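Local coordinates for Box C/D snoRNA protein 1 (Saccharomyces cerevisiae, PDB 6THL) that is required for the accumulation of box C/D snoRNAs, involved in snoRNA processing, transport to the nucleolus and ribosome biogenesis, at residues S28-K33 with V160-T165; W47-M52 with E60-V65; L121-K126 with P164-A169. All blocks are in the same frame, centred on the assembly; numbering follows the deposited sequence.

How the contacts relate
All three contacts are largely buried within the BCD1 domain, which forms this fragment of the longer protein; two share one chemistry and the third differs. Contacts 2 and 3 are antiparallel strand pairings in one mixed sheet, their centres about 10 Å apart; strands 40-49 and 165-169 join them through probable backbone hydrogen bonds, such as C50 N to V168 O at 2.7 Å. Contact 2 reaches exposed residues at its loop end, whereas contact 3 lies nearer the middle of the chain. Contact 1 pairs no strands. Loop side chains hold it together, with an asparagine amide and a phenylalanine ring at its heart, and it shares P164 and T165 with contact 3.

Contact 1 (S28-K33 with V160-T165); sequences SQNRSK and VIEFPT
N30 reaches across to E162 and F163 with its side-chain amide, and these three residues have most of the surface buried here. With CG anti to the backbone N (chi1 -161°), the amide of N30 is carried to E162, where ND2 gives a straight hydrogen bond to E162 OE2 at 3.0 Å. That carboxylate oxygen lies in the amide plane of N30 and receives the proton on its anti lone pair, while the two flat groups stand nearly perpendicular. A weak, bent bond from ND2 to the backbone O of E162 adds a second link to the same residue.

The other end of the amide faces its own chain. N30 OD1 accepts from S32 N at 2.9 Å, making an Asx turn, and from S32 OG at 2.7 Å, so both ends of the amide are engaged and its rotation is fixed. The F163 ring runs counter to the N30 side chain, its plane 43° from that of the amide and its CD2 resting 3.7 Å from N30 CG. The ring reaches further along to Q29, with F163 CZ 4.0 Å from Q29 O, while F163 CB meets S32 OG.

The second carboxylate oxygen of E162 is bonded to L20 N, and R26 of helix 25-29 makes a cation-pi contact with F163. The contact thus joins the end of that helix to the turn linking strands 159-161 and 165-169, beside strand 40-49, where S44 N bonds to S32 OG.

Contact 2 (W47-M52 with E60-V65); sequences WILCPM and ELFKHV
W47 and H64 open a run of antiparallel pairs that illustrates how a hairpin is held by its backbone and finished by its side chains. W47 N bonds to H64 O at 2.7 Å and H64 N returns the bond to W47 O at 2.8 Å. Because W47 CG stands anti to the carbonyl carbon, beside the backbone N (chi1 -67°), H64 O also lies at the edge of the indole, near its plane. Two residues on, L49 and F62 form the next hydrogen-bonded pair. There L49 N reaches F62 O at 2.8 Å almost straight (170°), and F62 N meets L49 O at a longer 3.2 Å. I48 and K63 form the non-hydrogen-bonded pair between them, where K63 CA-H also approaches W47 O.

The side chains sort onto two faces. On one, I48 and K63 run alongside one another, CG1 of I48 being 3.8 Å from CG of K63; the lysine chain turns off at chi2 and beyond. From just before the strand, L61 crosses I48 at a slant, its CD1 4.0 Å from I48 CG2, while CD2 of L61 spreads over C50 and P51. On the other face L49 CD1 touches F62 CD2 at 4.3 Å. Beyond the last pair, P51 CG rests 3.5 Å from E60 O.

Further out, V65 makes backbone bonds to a chain of another protein. L49 and P51 press on F90 of helix 81-90, which packs on the face of L49, and H64 touches N82 there. I48 and C50 bond through their backbones to strand 165-169. Strand 40-49 is therefore flanked by strands 62-70 and 165-169.

Contact 3 (L121-K126 with P164-A169); sequences LKFYTK and PTIFVA
F123 and V168 lie against each other on one face of the pair. Both methyls of V168 are on one side of the ring plane and approach it obliquely: V168 CG2 sits 3.5 Å from F123 CE1, and CG1 is 4.1 Å from F123 CZ. L121 CD1 also touches V168 CG1. At the ring's edge I166 CG2 meets CD1 of F123, 4.1 Å away. CD1 of I166 fills the hollow beside T125, 3.7 Å from its CB. T125 OG1, anti to its backbone N (chi1 -163°), gives a hydrogen bond to T165 O at 2.8 Å.

On the reverse face Y124 and F167 meet by their CB atoms. Each ring has the other residue's carbonyl oxygen in plane at its edge. This pair carries the two short backbone bonds, F167 N to Y124 O at 2.7 Å and Y124 N to F167 O at 2.9 Å; at the K122 and A169 end the return bond from A169 N to K122 O is weak.

W47 and L49 of strand 40-49 continue the apolar surface at F123 and V168. Antiparallel to 122-126 and parallel to 40-49, strand 165-169 is an inner strand of a mixed beta sheet in the BCD1 domain.

Contact 1 (S28-K33 with V160-T165)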
ATOM      1  N   SER B  28      10.497   6.702   5.240  1.00 46.49           N
ATOM      2  CA  SER B  28      10.177   5.870   6.376  1.00 49.52           C
ATOM      3  C   SER B  28      10.647   4.470   6.144  1.00 49.11           C
ATOM      4  O   SER B  28      10.539   3.666   7.056  1.00 58.73           O
ATOM      5  CB  SER B  28       8.670   5.869   6.684  1.00 52.86           C
ATOM      6  OG  SER B  28       8.195   7.180   7.002  1.00 55.54           O
ATOM      7  N   GLN B  29      11.139   4.114   4.960  1.00 45.41           N
ATOM      8  CA  GLN B  29      11.728   2.755   4.860  1.00 48.10           C
ATOM      9  C   GLN B  29      13.243   2.730   4.931  1.00 45.57           C
ATOM     10  O   GLN B  29      13.822   1.672   4.786  1.00 45.92           O
ATOM     11  CB  GLN B  29      11.165   1.893   3.704  1.00 48.06           C
ATOM     12  CG  GLN B  29      10.707   2.667   2.488  1.00 46.92           C
ATOM     13  CD  GLN B  29      10.249   1.817   1.321  1.00 40.81           C
ATOM     14  OE1 GLN B  29       9.552   2.311   0.470  1.00 43.77           O
ATOM     15  NE2 GLN B  29      10.641   0.563   1.270  1.00 38.02           N
ATOM     16  N   ASN B  30      13.853   3.878   5.230  1.00 48.66           N
ATOM     17  CA  ASN B  30      15.293   3.975   5.525  1.00 49.60           C
ATOM     18  C   ASN B  30      15.598   3.795   7.022  1.00 50.72           C
ATOM     19  O   ASN B  30      15.124   4.569   7.846  1.00 49.75           O
ATOM     20  CB  ASN B  30      15.846   5.341   5.057  1.00 47.51           C
ATOM     21  CG  ASN B  30      17.371   5.347   4.908  1.00 45.47           C
ATOM     22  OD1 ASN B  30      18.090   4.436   5.324  1.00 42.92           O
ATOM     23  ND2 ASN B  30      17.862   6.385   4.304  1.00 45.72           N
ATOM     24  N   ARG B  31      16.384   2.778   7.372  1.00 54.82           N
ATOM     25  CA  ARG B  31      16.883   2.639   8.755  1.00 58.83           C
ATOM     26  C   ARG B  31      18.432   2.706   8.847  1.00 53.60           C
ATOM     27  O   ARG B  31      19.013   2.480   9.915  1.00 50.79           O
ATOM     28  CB  ARG B  31      16.310   1.360   9.428  1.00 56.25           C
ATOM     29  CG  ARG B  31      14.809   1.410   9.704  1.00 53.06           C
ATOM     30  CD  ARG B  31      14.279   0.305  10.640  1.00 53.21           C
ATOM     31  NE  ARG B  31      12.848   0.050  10.392  1.00 52.58           N
ATOM     32  CZ  ARG B  31      12.138  -0.984  10.857  1.00 54.98           C
ATOM     33  NH1 ARG B  31      12.672  -1.911  11.651  1.00 56.27           N
ATOM     34  NH2 ARG B  31      10.862  -1.110  10.514  1.00 56.00           N
ATOM     35  N   SER B  32      19.073   3.048   7.733  1.00 49.84           N
ATOM     36  CA  SER B  32      20.525   3.289   7.688  1.00 51.46           C
ATOM     37  C   SER B  32      20.981   4.305   8.736  1.00 51.45           C
ATOM     38  O   SER B  32      20.504   5.441   8.773  1.00 51.35           O
ATOM     39  CB  SER B  32      20.948   3.782   6.305  1.00 47.00           C
ATOM     40  OG  SER B  32      20.380   2.962   5.298  1.00 48.12           O
ATOM     41  N   LYS B  33      21.922   3.884   9.567  1.00 51.95           N
ATOM     42  CA  LYS B  33      22.314   4.632  10.741  1.00 59.58           C
ATOM     43  C   LYS B  33      23.751   4.231  11.117  1.00 60.68           C
ATOM     44  O   LYS B  33      24.268   3.210  10.644  1.00 51.81           O
ATOM     45  CB  LYS B  33      21.353   4.261  11.880  1.00 68.86           C
ATOM     46  CG  LYS B  33      21.424   5.141  13.123  1.00 78.40           C
ATOM     47  CD  LYS B  33      21.056   4.356  14.391  1.00 87.43           C
ATOM     48  CE  LYS B  33      21.450   5.110  15.669  1.00 89.16           C
ATOM     49  NZ  LYS B  33      21.812   4.213  16.809  1.00 87.73           N
ATOM     50  N   VAL B 160      23.212   7.476  -3.505  1.00 45.25           N
ATOM     51  CA  VAL B 160      21.974   6.704  -3.335  1.00 42.75           C
ATOM     52  C   VAL B 160      20.808   7.593  -3.070  1.00 40.99           C
ATOM     53  O   VAL B 160      20.955   8.703  -2.598  1.00 42.43           O
ATOM     54  CB  VAL B 160      22.064   5.682  -2.214  1.00 43.91           C
ATOM     55  CG1 VAL B 160      22.950   4.516  -2.649  1.00 42.83           C
ATOM     56  CG2 VAL B 160      22.552   6.336  -0.927  1.00 44.83           C
ATOM     57  N   ILE B 161      19.628   7.124  -3.415  1.00 43.22           N
ATOM     58  CA  ILE B 161      18.435   7.792  -2.939  1.00 43.15           C
ATOM     59  C   ILE B 161      18.107   7.127  -1.615  1.00 47.13           C
ATOM     60  O   ILE B 161      17.605   5.980  -1.541  1.00 41.81           O
ATOM     61  CB  ILE B 161      17.288   7.717  -3.929  1.00 41.75           C
ATOM     62  CG1 ILE B 161      17.579   8.713  -5.042  1.00 38.45           C
ATOM     63  CG2 ILE B 161      15.994   8.121  -3.231  1.00 47.50           C
ATOM     64  CD1 ILE B 161      16.792   8.482  -6.290  1.00 38.94           C
ATOM     65  N   GLU B 162      18.486   7.845  -0.566  1.00 48.68           N
ATOM     66  CA  GLU B 162      18.328   7.398   0.818  1.00 45.36           C
ATOM     67  C   GLU B 162      19.265   6.236   1.179  1.00 45.06           C
ATOM     68  O   GLU B 162      19.804   6.164   2.299  1.00 50.90           O
ATOM     69  CB  GLU B 162      16.853   7.039   1.131  1.00 41.42           C
ATOM     70  CG  GLU B 162      15.862   8.186   0.979  1.00 38.12           C
ATOM     71  CD  GLU B 162      15.666   9.016   2.229  1.00 37.00           C
ATOM     72  OE1 GLU B 162      15.158  10.150   2.095  1.00 42.26           O
ATOM     73  OE2 GLU B 162      15.985   8.552   3.335  1.00 33.04           O
ATOM     74  N   PHE B 163      19.452   5.321   0.250  1.00 42.86           N
ATOM     75  CA  PHE B 163      20.063   4.051   0.578  1.00 44.80           C
ATOM     76  C   PHE B 163      19.998   3.202  -0.675  1.00 48.71           C
ATOM     77  O   PHE B 163      19.014   3.265  -1.439  1.00 52.30           O
ATOM     78  CB  PHE B 163      19.388   3.320   1.796  1.00 44.22           C
ATOM     79  CG  PHE B 163      17.968   2.798   1.543  1.00 41.12           C
ATOM     80  CD1 PHE B 163      17.746   1.498   1.207  1.00 40.36           C
ATOM     81  CD2 PHE B 163      16.866   3.625   1.675  1.00 41.02           C
ATOM     82  CE1 PHE B 163      16.462   1.028   0.984  1.00 42.38           C
ATOM     83  CE2 PHE B 163      15.582   3.167   1.447  1.00 40.28           C
ATOM     84  CZ  PHE B 163      15.378   1.863   1.115  1.00 40.69           C
ATOM     85  N   PRO B 164      21.039   2.406  -0.888  1.00 50.79           N
ATOM     86  CA  PRO B 164      21.162   1.610  -2.095  1.00 51.43           C
ATOM     87  C   PRO B 164      19.918   0.807  -2.446  1.00 47.72           C
ATOM     88  O   PRO B 164      19.252   0.253  -1.570  1.00 48.09           O
ATOM     89  CB  PRO B 164      22.311   0.643  -1.762  1.00 54.97           C
ATOM     90  CG  PRO B 164      22.444   0.685  -0.274  1.00 55.81           C
ATOM     91  CD  PRO B 164      22.093   2.084   0.091  1.00 53.25           C
ATOM     92  N   THR B 165      19.626   0.770  -3.732  1.00 43.25           N
ATOM     93  CA  THR B 165      18.712  -0.199  -4.290  1.00 46.22           C
ATOM     94  C   THR B 165      19.617  -1.147  -5.110  1.00 51.78           C
ATOM     95  O   THR B 165      20.612  -0.691  -5.680  1.00 61.40           O
ATOM     96  CB  THR B 165      17.675   0.528  -5.164  1.00 43.31           C
ATOM     97  OG1 THR B 165      17.014   1.541  -4.376  1.00 44.16           O
ATOM     98  CG2 THR B 165      16.679  -0.434  -5.756  1.00 41.29           C
TER

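Contact 2 (W47-M52 with E60-V65)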
ATOM      1  N   TRP B  47      16.479  -4.712  -1.947  1.00 49.71           N
ATOM      2  CA  TRP B  47      16.737  -5.800  -2.860  1.00 49.83           C
ATOM      3  C   TRP B  47      15.606  -5.835  -3.861  1.00 50.62           C
ATOM      4  O   TRP B  47      14.454  -5.785  -3.485  1.00 48.43           O
ATOM      5  CB  TRP B  47      16.823  -7.135  -2.112  1.00 49.45           C
ATOM      6  CG  TRP B  47      17.988  -7.209  -1.225  1.00 51.14           C
ATOM      7  CD1 TRP B  47      18.010  -7.005   0.108  1.00 51.79           C
ATOM      8  CD2 TRP B  47      19.330  -7.483  -1.617  1.00 55.31           C
ATOM      9  NE1 TRP B  47      19.295  -7.143   0.584  1.00 51.55           N
ATOM     10  CE2 TRP B  47      20.119  -7.435  -0.464  1.00 51.51           C
ATOM     11  CE3 TRP B  47      19.942  -7.769  -2.844  1.00 63.57           C
ATOM     12  CZ2 TRP B  47      21.482  -7.671  -0.489  1.00 59.18           C
ATOM     13  CZ3 TRP B  47      21.314  -7.992  -2.871  1.00 64.11           C
ATOM     14  CH2 TRP B  47      22.064  -7.946  -1.703  1.00 62.80           C
ATOM     15  N   ILE B  48      15.943  -5.887  -5.139  1.00 54.52           N
ATOM     16  CA  ILE B  48      14.960  -6.134  -6.183  1.00 52.40           C
ATOM     17  C   ILE B  48      15.452  -7.310  -7.015  1.00 56.12           C
ATOM     18  O   ILE B  48      16.449  -7.201  -7.729  1.00 56.27           O
ATOM     19  CB  ILE B  48      14.777  -4.911  -7.089  1.00 49.50           C
ATOM     20  CG1 ILE B  48      14.112  -3.766  -6.315  1.00 48.13           C
ATOM     21  CG2 ILE B  48      13.930  -5.280  -8.286  1.00 47.45           C
ATOM     22  CD1 ILE B  48      14.291  -2.414  -6.947  1.00 45.93           C
ATOM     23  N   LEU B  49      14.745  -8.432  -6.898  1.00 58.89           N
ATOM     24  CA  LEU B  49      15.068  -9.667  -7.603  1.00 52.86           C
ATOM     25  C   LEU B  49      14.299  -9.720  -8.897  1.00 53.18           C
ATOM     26  O   LEU B  49      13.063  -9.643  -8.882  1.00 49.13           O
ATOM     27  CB  LEU B  49      14.675 -10.872  -6.739  1.00 49.45           C
ATOM     28  CG  LEU B  49      15.300 -10.873  -5.339  1.00 46.24           C
ATOM     29  CD1 LEU B  49      15.139 -12.244  -4.718  1.00 49.16           C
ATOM     30  CD2 LEU B  49      16.766 -10.491  -5.321  1.00 41.93           C
ATOM     31  N   CYS B  50      15.031  -9.833 -10.007  1.00 56.19           N
ATOM     32  CA  CYS B  50      14.424  -9.990 -11.331  1.00 55.03           C
ATOM     33  C   CYS B  50      14.531 -11.447 -11.768  1.00 57.70           C
ATOM     34  O   CYS B  50      15.635 -11.977 -12.010  1.00 66.44           O
ATOM     35  CB  CYS B  50      15.071  -9.077 -12.358  1.00 52.65           C
ATOM     36  SG  CYS B  50      15.538  -7.445 -11.741  1.00 56.82           S
ATOM     37  N   PRO B  51      13.376 -12.109 -11.866  1.00 57.16           N
ATOM     38  CA  PRO B  51      13.352 -13.479 -12.243  1.00 56.51           C
ATOM     39  C   PRO B  51      13.459 -13.565 -13.745  1.00 65.04           C
ATOM     40  O   PRO B  51      13.485 -12.533 -14.423  1.00 60.89           O
ATOM     41  CB  PRO B  51      11.960 -13.912 -11.807  1.00 55.76           C
ATOM     42  CG  PRO B  51      11.119 -12.734 -12.134  1.00 53.24           C
ATOM     43  CD  PRO B  51      12.004 -11.563 -11.776  1.00 57.79           C
ATOM     44  N   MET B  52      13.439 -14.805 -14.234  1.00 74.84           N
ATOM     45  CA  MET B  52      13.667 -15.135 -15.620  1.00 73.45           C
ATOM     46  C   MET B  52      12.352 -15.172 -16.397  1.00 75.96           C
ATOM     47  O   MET B  52      11.536 -16.101 -16.264  1.00 71.38           O
ATOM     48  CB  MET B  52      14.437 -16.446 -15.678  1.00 74.69           C
ATOM     49  CG  MET B  52      15.748 -16.327 -14.914  1.00 82.65           C
ATOM     50  SD  MET B  52      16.965 -17.634 -15.160  1.00 98.46           S
ATOM     51  CE  MET B  52      16.028 -19.063 -14.594  1.00 91.04           C
ATOM     52  N   GLU B  60       5.522  -9.778 -10.700  1.00 68.63           N
ATOM     53  CA  GLU B  60       6.597 -10.720 -11.062  1.00 66.86           C
ATOM     54  C   GLU B  60       7.947 -10.424 -10.411  1.00 63.82           C
ATOM     55  O   GLU B  60       8.656 -11.371 -10.070  1.00 71.14           O
ATOM     56  CB  GLU B  60       6.779 -10.833 -12.578  1.00 65.14           C
ATOM     57  CG  GLU B  60       5.822 -11.831 -13.215  1.00 65.71           C
ATOM     58  CD  GLU B  60       6.295 -12.292 -14.580  1.00 66.57           C
ATOM     59  OE1 GLU B  60       7.354 -12.950 -14.580  1.00 65.42           O
ATOM     60  OE2 GLU B  60       5.628 -12.009 -15.629  1.00 57.03           O
ATOM     61  N   LEU B  61       8.316  -9.150 -10.235  1.00 56.62           N
ATOM     62  CA  LEU B  61       9.486  -8.812  -9.393  1.00 53.38           C
ATOM     63  C   LEU B  61       9.257  -9.293  -7.968  1.00 53.19           C
ATOM     64  O   LEU B  61       8.136  -9.609  -7.589  1.00 57.20           O
ATOM     65  CB  LEU B  61       9.756  -7.307  -9.363  1.00 52.11           C
ATOM     66  CG  LEU B  61      10.141  -6.615 -10.681  1.00 54.49           C
ATOM     67  CD1 LEU B  61      10.593  -5.168 -10.481  1.00 49.17           C
ATOM     68  CD2 LEU B  61      11.231  -7.408 -11.394  1.00 55.75           C
ATOM     69  N   PHE B  62      10.322  -9.416  -7.190  1.00 58.83           N
ATOM     70  CA  PHE B  62      10.192  -9.552  -5.722  1.00 64.59           C
ATOM     71  C   PHE B  62      11.157  -8.572  -5.136  1.00 67.41           C
ATOM     72  O   PHE B  62      12.369  -8.661  -5.385  1.00 73.76           O
ATOM     73  CB  PHE B  62      10.517 -10.959  -5.166  1.00 70.24           C
ATOM     74  CG  PHE B  62      10.563 -11.038  -3.634  1.00 63.91           C
ATOM     75  CD1 PHE B  62       9.550 -11.632  -2.924  1.00 61.40           C
ATOM     76  CD2 PHE B  62      11.650 -10.559  -2.923  1.00 64.59           C
ATOM     77  CE1 PHE B  62       9.596 -11.695  -1.550  1.00 56.23           C
ATOM     78  CE2 PHE B  62      11.698 -10.635  -1.553  1.00 58.77           C
ATOM     79  CZ  PHE B  62      10.669 -11.195  -0.866  1.00 53.68           C
ATOM     80  N   LYS B  63      10.607  -7.646  -4.355  1.00 64.16           N
ATOM     81  CA  LYS B  63      11.379  -6.619  -3.710  1.00 56.51           C
ATOM     82  C   LYS B  63      11.418  -6.924  -2.221  1.00 52.90           C
ATOM     83  O   LYS B  63      10.480  -7.469  -1.667  1.00 51.54           O
ATOM     84  CB  LYS B  63      10.743  -5.280  -4.012  1.00 56.61           C
ATOM     85  CG  LYS B  63      10.596  -5.071  -5.510  1.00 61.50           C
ATOM     86  CD  LYS B  63       9.233  -4.532  -5.907  1.00 64.71           C
ATOM     87  CE  LYS B  63       9.139  -3.023  -5.727  1.00 59.19           C
ATOM     88  NZ  LYS B  63       8.410  -2.413  -6.871  1.00 61.32           N
ATOM     89  N   HIS B  64      12.538  -6.639  -1.585  1.00 51.87           N
ATOM     90  CA  HIS B  64      12.591  -6.732  -0.160  1.00 53.14           C
ATOM     91  C   HIS B  64      13.649  -5.805   0.377  1.00 51.10           C
ATOM     92  O   HIS B  64      14.717  -5.724  -0.181  1.00 52.90           O
ATOM     93  CB  HIS B  64      12.818  -8.155   0.320  1.00 53.46           C
ATOM     94  CG  HIS B  64      12.837  -8.266   1.806  1.00 55.29           C
ATOM     95  ND1 HIS B  64      11.775  -8.759   2.519  1.00 60.82           N
ATOM     96  CD2 HIS B  64      13.754  -7.869   2.715  1.00 56.24           C
ATOM     97  CE1 HIS B  64      12.055  -8.705   3.809  1.00 63.53           C
ATOM     98  NE2 HIS B  64      13.247  -8.160   3.955  1.00 58.88           N
ATOM     99  N   VAL B  65      13.325  -5.134   1.479  1.00 51.21           N
ATOM    100  CA  VAL B  65      14.204  -4.177   2.117  1.00 52.76           C
ATOM    101  C   VAL B  65      14.784  -4.760   3.392  1.00 52.36           C
ATOM    102  O   VAL B  65      14.033  -5.099   4.292  1.00 61.95           O
ATOM    103  CB  VAL B  65      13.416  -2.916   2.458  1.00 53.03           C
ATOM    104  CG1 VAL B  65      14.288  -1.878   3.143  1.00 52.00           C
ATOM    105  CG2 VAL B  65      12.845  -2.362   1.174  1.00 54.44           C
TER

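Contact 3 (L121-K126 with P164-A169)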
ATOM      1  N   LEU B 121      24.654 -14.760 -10.807  1.00 63.42           N
ATOM      2  CA  LEU B 121      23.784 -13.645 -10.672  1.00 61.25           C
ATOM      3  C   LEU B 121      24.644 -12.410 -10.763  1.00 63.04           C
ATOM      4  O   LEU B 121      25.650 -12.314 -10.079  1.00 61.86           O
ATOM      5  CB  LEU B 121      23.070 -13.702  -9.344  1.00 55.93           C
ATOM      6  CG  LEU B 121      21.989 -14.763  -9.319  1.00 55.44           C
ATOM      7  CD1 LEU B 121      21.513 -14.919  -7.886  1.00 57.69           C
ATOM      8  CD2 LEU B 121      20.812 -14.424 -10.223  1.00 54.31           C
ATOM      9  N   LYS B 122      24.267 -11.483 -11.633  1.00 61.23           N
ATOM     10  CA  LYS B 122      24.895 -10.193 -11.636  1.00 64.05           C
ATOM     11  C   LYS B 122      24.102  -9.241 -10.697  1.00 70.50           C
ATOM     12  O   LYS B 122      22.904  -9.434 -10.428  1.00 69.89           O
ATOM     13  CB  LYS B 122      24.976  -9.656 -13.057  1.00 67.33           C
ATOM     14  CG  LYS B 122      25.766 -10.523 -14.036  1.00 73.96           C
ATOM     15  CD  LYS B 122      25.454 -10.125 -15.489  1.00 79.04           C
ATOM     16  CE  LYS B 122      25.602 -11.259 -16.499  1.00 75.33           C
ATOM     17  NZ  LYS B 122      27.020 -11.517 -16.851  1.00 76.10           N
ATOM     18  N   PHE B 123      24.793  -8.225 -10.189  1.00 64.77           N
ATOM     19  CA  PHE B 123      24.221  -7.314  -9.237  1.00 61.68           C
ATOM     20  C   PHE B 123      24.453  -5.931  -9.749  1.00 64.48           C
ATOM     21  O   PHE B 123      25.583  -5.531 -10.014  1.00 61.24           O
ATOM     22  CB  PHE B 123      24.853  -7.507  -7.865  1.00 61.38           C
ATOM     23  CG  PHE B 123      24.432  -8.781  -7.215  1.00 66.06           C
ATOM     24  CD1 PHE B 123      23.511  -8.787  -6.195  1.00 63.89           C
ATOM     25  CD2 PHE B 123      24.899  -9.995  -7.684  1.00 72.19           C
ATOM     26  CE1 PHE B 123      23.096  -9.971  -5.614  1.00 60.52           C
ATOM     27  CE2 PHE B 123      24.482 -11.182  -7.111  1.00 71.42           C
ATOM     28  CZ  PHE B 123      23.575 -11.166  -6.076  1.00 63.38           C
ATOM     29  N   TYR B 124      23.361  -5.201  -9.889  1.00 66.09           N
ATOM     30  CA  TYR B 124      23.405  -3.878 -10.423  1.00 62.62           C
ATOM     31  C   TYR B 124      22.824  -2.941  -9.372  1.00 61.02           C
ATOM     32  O   TYR B 124      21.761  -3.215  -8.874  1.00 62.63           O
ATOM     33  CB  TYR B 124      22.521  -3.864 -11.660  1.00 66.24           C
ATOM     34  CG  TYR B 124      22.851  -4.902 -12.720  1.00 68.77           C
ATOM     35  CD1 TYR B 124      23.587  -4.558 -13.857  1.00 68.61           C
ATOM     36  CD2 TYR B 124      22.403  -6.214 -12.610  1.00 74.47           C
ATOM     37  CE1 TYR B 124      23.881  -5.492 -14.844  1.00 68.57           C
ATOM     38  CE2 TYR B 124      22.692  -7.158 -13.599  1.00 74.96           C
ATOM     39  CZ  TYR B 124      23.439  -6.788 -14.711  1.00 72.09           C
ATOM     40  OH  TYR B 124      23.746  -7.702 -15.695  1.00 68.04           O
ATOM     41  N   THR B 125      23.521  -1.868  -9.005  1.00 59.46           N
ATOM     42  CA  THR B 125      22.893  -0.737  -8.308  1.00 54.00           C
ATOM     43  C   THR B 125      22.646   0.300  -9.399  1.00 59.48           C
ATOM     44  O   THR B 125      22.982   0.085 -10.573  1.00 64.89           O
ATOM     45  CB  THR B 125      23.772  -0.157  -7.158  1.00 53.00           C
ATOM     46  OG1 THR B 125      22.977   0.652  -6.279  1.00 47.21           O
ATOM     47  CG2 THR B 125      24.912   0.691  -7.683  1.00 52.90           C
ATOM     48  N   LYS B 126      22.068   1.430  -9.035  1.00 55.75           N
ATOM     49  CA  LYS B 126      21.714   2.410 -10.030  1.00 52.22           C
ATOM     50  C   LYS B 126      22.632   3.600  -9.866  1.00 55.30           C
ATOM     51  O   LYS B 126      23.263   3.748  -8.813  1.00 60.85           O
ATOM     52  CB  LYS B 126      20.221   2.738  -9.921  1.00 50.11           C
ATOM     53  CG  LYS B 126      19.849   3.764  -8.884  1.00 47.88           C
ATOM     54  CD  LYS B 126      18.491   3.455  -8.261  1.00 49.20           C
ATOM     55  CE  LYS B 126      17.342   3.640  -9.214  1.00 47.81           C
ATOM     56  NZ  LYS B 126      16.017   3.541  -8.525  1.00 48.82           N
ATOM     57  N   PRO B 164      21.039   2.406  -0.888  1.00 50.79           N
ATOM     58  CA  PRO B 164      21.162   1.610  -2.095  1.00 51.43           C
ATOM     59  C   PRO B 164      19.918   0.807  -2.446  1.00 47.72           C
ATOM     60  O   PRO B 164      19.252   0.253  -1.570  1.00 48.09           O
ATOM     61  CB  PRO B 164      22.311   0.643  -1.762  1.00 54.97           C
ATOM     62  CG  PRO B 164      22.444   0.685  -0.274  1.00 55.81           C
ATOM     63  CD  PRO B 164      22.093   2.084   0.091  1.00 53.25           C
ATOM     64  N   THR B 165      19.626   0.770  -3.732  1.00 43.25           N
ATOM     65  CA  THR B 165      18.712  -0.199  -4.290  1.00 46.22           C
ATOM     66  C   THR B 165      19.617  -1.147  -5.110  1.00 51.78           C
ATOM     67  O   THR B 165      20.612  -0.691  -5.680  1.00 61.40           O
ATOM     68  CB  THR B 165      17.675   0.528  -5.164  1.00 43.31           C
ATOM     69  OG1 THR B 165      17.014   1.541  -4.376  1.00 44.16           O
ATOM     70  CG2 THR B 165      16.679  -0.434  -5.756  1.00 41.29           C
ATOM     71  N   ILE B 166      19.322  -2.447  -5.136  1.00 50.72           N
ATOM     72  CA  ILE B 166      20.243  -3.412  -5.713  1.00 49.54           C
ATOM     73  C   ILE B 166      19.499  -4.486  -6.456  1.00 47.39           C
ATOM     74  O   ILE B 166      18.842  -5.322  -5.837  1.00 48.98           O
ATOM     75  CB  ILE B 166      21.110  -4.144  -4.662  1.00 59.52           C
ATOM     76  CG1 ILE B 166      21.810  -3.185  -3.691  1.00 57.97           C
ATOM     77  CG2 ILE B 166      22.138  -5.027  -5.371  1.00 62.58           C
ATOM     78  CD1 ILE B 166      22.939  -2.394  -4.297  1.00 59.59           C
ATOM     79  N   PHE B 167      19.647  -4.463  -7.782  1.00 47.32           N
ATOM     80  CA  PHE B 167      18.947  -5.336  -8.711  1.00 44.00           C
ATOM     81  C   PHE B 167      19.747  -6.605  -8.886  1.00 47.55           C
ATOM     82  O   PHE B 167      20.993  -6.576  -8.887  1.00 51.42           O
ATOM     83  CB  PHE B 167      18.814  -4.690 -10.101  1.00 44.36           C
ATOM     84  CG  PHE B 167      17.915  -3.495 -10.147  1.00 39.32           C
ATOM     85  CD1 PHE B 167      18.415  -2.235  -9.874  1.00 34.28           C
ATOM     86  CD2 PHE B 167      16.583  -3.628 -10.515  1.00 40.08           C
ATOM     87  CE1 PHE B 167      17.609  -1.121  -9.923  1.00 33.56           C
ATOM     88  CE2 PHE B 167      15.767  -2.509 -10.546  1.00 40.01           C
ATOM     89  CZ  PHE B 167      16.287  -1.245 -10.242  1.00 35.59           C
ATOM     90  N   VAL B 168      19.006  -7.699  -9.079  1.00 46.72           N
ATOM     91  CA  VAL B 168      19.531  -9.038  -9.161  1.00 47.94           C
ATOM     92  C   VAL B 168      18.843  -9.697 -10.361  1.00 52.61           C
ATOM     93  O   VAL B 168      17.631  -9.614 -10.517  1.00 63.77           O
ATOM     94  CB  VAL B 168      19.273  -9.819  -7.841  1.00 45.35           C
ATOM     95  CG1 VAL B 168      19.912 -11.198  -7.876  1.00 51.86           C
ATOM     96  CG2 VAL B 168      19.870  -9.102  -6.659  1.00 44.80           C
ATOM     97  N   ALA B 169      19.617 -10.322 -11.235  1.00 55.19           N
ATOM     98  CA  ALA B 169      19.052 -11.010 -12.389  1.00 54.17           C
ATOM     99  C   ALA B 169      20.115 -11.887 -13.045  1.00 58.63           C
ATOM    100  O   ALA B 169      21.325 -11.609 -12.935  1.00 49.32           O
ATOM    101  CB  ALA B 169      18.532 -10.002 -13.381  1.00 53.74           C
TER